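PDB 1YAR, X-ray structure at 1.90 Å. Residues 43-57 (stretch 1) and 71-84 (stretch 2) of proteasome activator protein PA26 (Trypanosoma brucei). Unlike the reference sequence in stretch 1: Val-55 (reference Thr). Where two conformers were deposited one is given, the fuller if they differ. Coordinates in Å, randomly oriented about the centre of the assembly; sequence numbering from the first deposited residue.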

# COMPACT_ATOMS: atom_id res chain seq x y z
N GLU O 43 62.48 87.61 41.12
CA GLU O 43 63.20 88.27 40.02
C GLU O 43 64.00 89.49 40.50
O GLU O 43 65.13 89.71 40.06
N GLY O 44 63.40 90.27 41.39
CA GLY O 44 64.05 91.44 42.00
C GLY O 44 65.28 91.05 42.82
O GLY O 44 66.34 91.68 42.71
N ILE O 45 65.14 90.00 43.62
CA ILE O 45 66.24 89.47 44.43
C ILE O 45 67.36 88.97 43.54
O ILE O 45 68.53 89.26 43.81
N ALA O 46 67.01 88.23 42.48
CA ALA O 46 68.02 87.72 41.54
C ALA O 46 68.85 88.86 40.95
O ALA O 46 70.09 88.79 40.90
N LYS O 47 68.18 89.93 40.53
CA LYS O 47 68.87 91.10 39.95
C LYS O 47 69.78 91.79 40.95
O LYS O 47 70.92 92.13 40.62
N ALA O 48 69.29 91.98 42.17
CA ALA O 48 70.07 92.59 43.24
C ALA O 48 71.26 91.70 43.64
O ALA O 48 72.33 92.21 43.99
N ALA O 49 71.08 90.37 43.59
CA ALA O 49 72.19 89.45 43.86
C ALA O 49 73.26 89.54 42.78
O ALA O 49 74.43 89.62 43.09
N ALA O 50 72.84 89.55 41.51
CA ALA O 50 73.79 89.67 40.39
C ALA O 50 74.60 90.97 40.47
O ALA O 50 75.81 90.96 40.25
N GLU O 51 73.92 92.06 40.80
CA GLU O 51 74.54 93.38 40.94
C GLU O 51 75.66 93.32 41.99
O GLU O 51 76.80 93.72 41.72
N ALA O 52 75.32 92.80 43.17
CA ALA O 52 76.28 92.64 44.26
C ALA O 52 77.42 91.72 43.83
O ALA O 52 78.59 92.06 44.03
N HIS O 53 77.09 90.59 43.19
CA HIS O 53 78.12 89.68 42.67
C HIS O 53 79.12 90.40 41.77
O HIS O 53 80.33 90.20 41.88
N GLY O 54 78.60 91.24 40.87
CA GLY O 54 79.43 92.02 39.94
C GLY O 54 80.41 92.91 40.67
O GLY O 54 81.57 93.01 40.29
N VAL O 55 79.93 93.55 41.73
CA VAL O 55 80.74 94.43 42.58
C VAL O 55 81.89 93.67 43.26
O VAL O 55 83.03 94.14 43.28
N ILE O 56 81.59 92.49 43.81
CA ILE O 56 82.63 91.67 44.45
C ILE O 56 83.65 91.17 43.43
O ILE O 56 84.85 91.26 43.67
N ARG O 57 83.18 90.65 42.30
CA ARG O 57 84.05 90.18 41.22
C ARG O 57 85.11 91.22 40.84
O ARG O 57 86.26 90.87 40.57
N GLU O 71 77.16 95.49 53.97
CA GLU O 71 75.72 95.71 54.15
C GLU O 71 74.90 95.33 52.92
O GLU O 71 73.76 94.89 53.05
N GLN O 72 75.46 95.56 51.73
CA GLN O 72 74.77 95.23 50.49
C GLN O 72 74.46 93.72 50.42
O GLN O 72 73.38 93.32 50.00
N LEU O 73 75.42 92.90 50.84
CA LEU O 73 75.23 91.44 50.76
C LEU O 73 74.26 90.98 51.84
O LEU O 73 73.39 90.15 51.59
N LEU O 74 74.41 91.53 53.04
CA LEU O 74 73.44 91.33 54.13
C LEU O 74 72.01 91.67 53.67
O LEU O 74 71.09 90.89 53.93
N GLY O 75 71.84 92.80 52.98
CA GLY O 75 70.52 93.20 52.48
C GLY O 75 69.92 92.20 51.50
O GLY O 75 68.73 91.86 51.60
N VAL O 76 70.74 91.72 50.57
CA VAL O 76 70.28 90.72 49.59
C VAL O 76 69.84 89.43 50.31
O VAL O 76 68.75 88.92 50.05
N LEU O 77 70.69 88.92 51.19
CA LEU O 77 70.39 87.69 51.94
C LEU O 77 69.13 87.83 52.81
O LEU O 77 68.32 86.90 52.89
N GLN O 78 68.97 89.00 53.45
CA GLN O 78 67.80 89.27 54.27
C GLN O 78 66.53 89.27 53.44
O GLN O 78 65.49 88.75 53.86
N ARG O 79 66.62 89.86 52.25
CA ARG O 79 65.48 89.96 51.34
C ARG O 79 65.06 88.56 50.86
O ARG O 79 63.87 88.27 50.73
N TYR O 80 66.05 87.71 50.59
CA TYR O 80 65.78 86.32 50.20
C TYR O 80 65.10 85.56 51.34
O TYR O 80 64.07 84.91 51.12
N GLN O 81 65.65 85.68 52.55
CA GLN O 81 65.06 85.06 53.73
C GLN O 81 63.60 85.49 53.96
O GLN O 81 62.73 84.64 54.22
N ASP O 82 63.31 86.79 53.84
CA ASP O 82 61.93 87.27 53.99
C ASP O 82 61.02 86.64 52.94
O ASP O 82 59.90 86.21 53.25
N LEU O 83 61.48 86.60 51.70
CA LEU O 83 60.72 85.97 50.64
C LEU O 83 60.44 84.48 50.97
O LEU O 83 59.31 84.00 50.84
N CYS O 84 61.48 83.75 51.38
CA CYS O 84 61.33 82.32 51.69
C CYS O 84 60.36 82.10 52.86
O CYS O 84 59.53 81.19 52.83

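The two stretches are helices of one chain that pack nearly antiparallel, with 159° between their N-to-C directions and axes 9.8 Å apart at closest approach. Backbones come nearest at Ala-49 and Val-76, whose CA atoms are 6.2 Å apart. Ala-48, Ala-49 and Ala-52 of stretch 1 face larger side chains of stretch 2. Together the contact buries 581 Å².

Apolar packing dominates. Ile-45 has the largest covered area. Its CA-to-CB bond points sideways, but chi1 m and chi2 t bring its end nearer to stretch 2. The side chain sits as a knob in a hole formed by Val-76, Arg-79, Tyr-80 and Leu-83. Ile-45 CD1 lies 3.7 Å from Leu-83 CB, and Ile-45 CG2 lies 4.1 Å from Tyr-80 CB. Tyr-80 is t at chi1 and points sideways. Leu-83 points toward stretch 1 with chi1 t and chi2 m.

Val-76, chi1 t, points toward stretch 1 and meets two alanines. Val-76 CG1 is 3.9 Å from Ala-49 CB, and Val-76 CG2 is 4.1 Å from Ala-48 CB. Farther along, Ala-52 points toward stretch 2, with Ala-52 CB 3.9 Å from Leu-73 CD2. The same Leu-73 CD2 is 3.6 Å from Ile-56 CD1. Both Leu-73 and Ile-56 start sideways and are m, t, so their ends close the gap.

Arg-79 points toward stretch 1 and is extended, with chi1 to chi3 all t. Ile-45 CG1 and Gly-44 C lie over one face of its guanidinium. Arg-79 NH2 is 3.8 Å from Gly-44 CA. A CB at Gly-44 would fall 2.6 Å from Arg-79 NH2, a clash, so the glycine leaves space for this group. Arg-79 NE and NH2 are hydrogen-bonded just outside the stretches.

No direct hydrogen bond joins the stretches; water 1 makes the polar link. Water 1 O donates to Ala-48 O at 2.8 Å and to Glu-51 OE2 at 2.7 Å, and accepts from Gln-72 NE2 at 2.7 Å. Gln-72 points toward stretch 1 with chi1 and chi2 t. Gln-72 NE2 also packs 3.7 Å from Ala-52 CB. Glu-51 starts sideways, but with chi1 and chi2 t its end comes nearer. Val-55, chi1 t, differs from the reference sequence; Val-55 CG2 is 4.4 Å from Gln-72 OE1.

Outside the contact, Lys-47 NZ forms a salt bridge with Glu-43 OE2 at 2.7 Å. Gln-78 NE2 makes a weak hydrogen bond to Asp-82 OD1 at 3.2 Å.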

# COMPACT_ATOMS: atom_id res chain seq x y z
CB GLU O 43 62.21 88.69 38.93
CG GLU O 43 62.81 88.86 37.55
CD GLU O 43 61.99 89.76 36.63
OE1 GLU O 43 60.81 90.05 36.94
OE2 GLU O 43 62.53 90.18 35.58
CB ILE O 45 65.73 88.38 45.41
CG1 ILE O 45 64.68 88.99 46.35
CG2 ILE O 45 66.89 87.78 46.24
CD1 ILE O 45 63.82 87.98 47.09
CB ALA O 46 67.36 86.92 40.43
CB LYS O 47 67.88 92.08 39.33
CG LYS O 47 67.39 91.61 37.96
CD LYS O 47 66.20 92.43 37.46
CE LYS O 47 65.47 91.72 36.32
NZ LYS O 47 64.10 92.28 36.11
CB ALA O 48 69.18 92.87 44.44
CB ALA O 49 71.69 87.98 44.02
CB ALA O 50 73.09 89.54 39.04
CB GLU O 51 73.46 94.41 41.28
CG GLU O 51 73.95 95.73 41.86
CD GLU O 51 72.81 96.72 42.08
OE1 GLU O 51 72.58 97.55 41.16
OE2 GLU O 51 72.13 96.65 43.14
CB ALA O 52 75.58 92.09 45.50
CB HIS O 53 77.46 88.53 41.90
CG HIS O 53 78.39 87.40 41.60
ND1 HIS O 53 78.89 87.15 40.34
CD2 HIS O 53 78.95 86.47 42.41
CE1 HIS O 53 79.70 86.10 40.39
NE2 HIS O 53 79.75 85.67 41.63
CB VAL O 55 79.86 95.20 43.61
CG1 VAL O 55 80.71 96.08 44.52
CG2 VAL O 55 78.84 96.06 42.89
CB ILE O 56 82.00 90.48 45.20
CG1 ILE O 56 80.96 90.98 46.21
CG2 ILE O 56 83.09 89.67 45.90
CD1 ILE O 56 79.88 89.98 46.46
CB ARG O 57 83.22 89.80 40.00
CG ARG O 57 84.03 89.40 38.78
CD ARG O 57 83.19 88.95 37.58
NE ARG O 57 82.47 87.70 37.87
CZ ARG O 57 82.95 86.47 37.68
NH1 ARG O 57 84.17 86.28 37.19
NH2 ARG O 57 82.20 85.42 37.99
CB GLU O 71 75.43 97.18 54.48
CG GLU O 71 75.86 97.65 55.85
CD GLU O 71 75.82 99.18 55.98
OE1 GLU O 71 74.71 99.74 56.19
OE2 GLU O 71 76.90 99.82 55.85
CB GLN O 72 75.59 95.66 49.28
CG GLN O 72 74.83 95.52 47.95
CD GLN O 72 75.68 95.75 46.71
OE1 GLN O 72 76.90 95.89 46.81
NE2 GLN O 72 75.05 95.77 45.54
CB LEU O 73 76.56 90.69 50.90
CG LEU O 73 77.83 91.03 50.12
CD1 LEU O 73 78.64 89.75 50.01
CD2 LEU O 73 77.62 91.62 48.74
CB LEU O 74 73.81 92.15 55.38
CG LEU O 74 75.23 92.05 55.94
CD1 LEU O 74 75.49 93.10 57.03
CD2 LEU O 74 75.51 90.63 56.47
CB VAL O 76 71.35 90.43 48.48
CG1 VAL O 76 70.94 89.21 47.62
CG2 VAL O 76 71.55 91.67 47.57
CB LEU O 77 71.59 87.20 52.75
CG LEU O 77 72.74 86.67 51.86
CD1 LEU O 77 74.10 86.83 52.50
CD2 LEU O 77 72.56 85.19 51.40
CB GLN O 78 67.93 90.62 55.00
CG GLN O 78 66.71 90.98 55.85
CD GLN O 78 66.63 90.14 57.11
OE1 GLN O 78 67.30 90.45 58.10
NE2 GLN O 78 65.79 89.09 57.09
CB ARG O 79 65.89 90.80 50.15
CG ARG O 79 64.76 91.25 49.27
CD ARG O 79 65.16 92.34 48.30
NE ARG O 79 64.13 92.52 47.28
CZ ARG O 79 64.31 93.16 46.14
NH1 ARG O 79 65.50 93.71 45.88
NH2 ARG O 79 63.32 93.27 45.28
CB TYR O 80 67.05 85.61 49.69
CG TYR O 80 66.73 84.23 49.11
CD1 TYR O 80 65.89 84.11 48.01
CD2 TYR O 80 67.23 83.07 49.70
CE1 TYR O 80 65.58 82.86 47.47
CE2 TYR O 80 66.91 81.81 49.17
CZ TYR O 80 66.08 81.73 48.06
OH TYR O 80 65.74 80.52 47.52
CB GLN O 81 65.92 85.28 54.97
CG GLN O 81 65.44 84.52 56.21
CD GLN O 81 66.47 84.49 57.32
OE1 GLN O 81 66.11 84.36 58.48
NE2 GLN O 81 67.76 84.61 56.97
CB ASP O 82 61.85 88.81 53.91
CG ASP O 82 62.55 89.50 55.07
OD1 ASP O 82 62.75 88.86 56.15
OD2 ASP O 82 62.94 90.69 55.00
CB LEU O 83 61.44 86.13 49.29
CG LEU O 83 60.84 85.63 47.97
CD1 LEU O 83 60.91 84.11 47.90
CD2 LEU O 83 59.41 86.12 47.75
CB CYS O 84 62.68 81.70 52.01
SG CYS O 84 63.76 81.55 50.58
O HOH W 1 72.59 94.77 45.08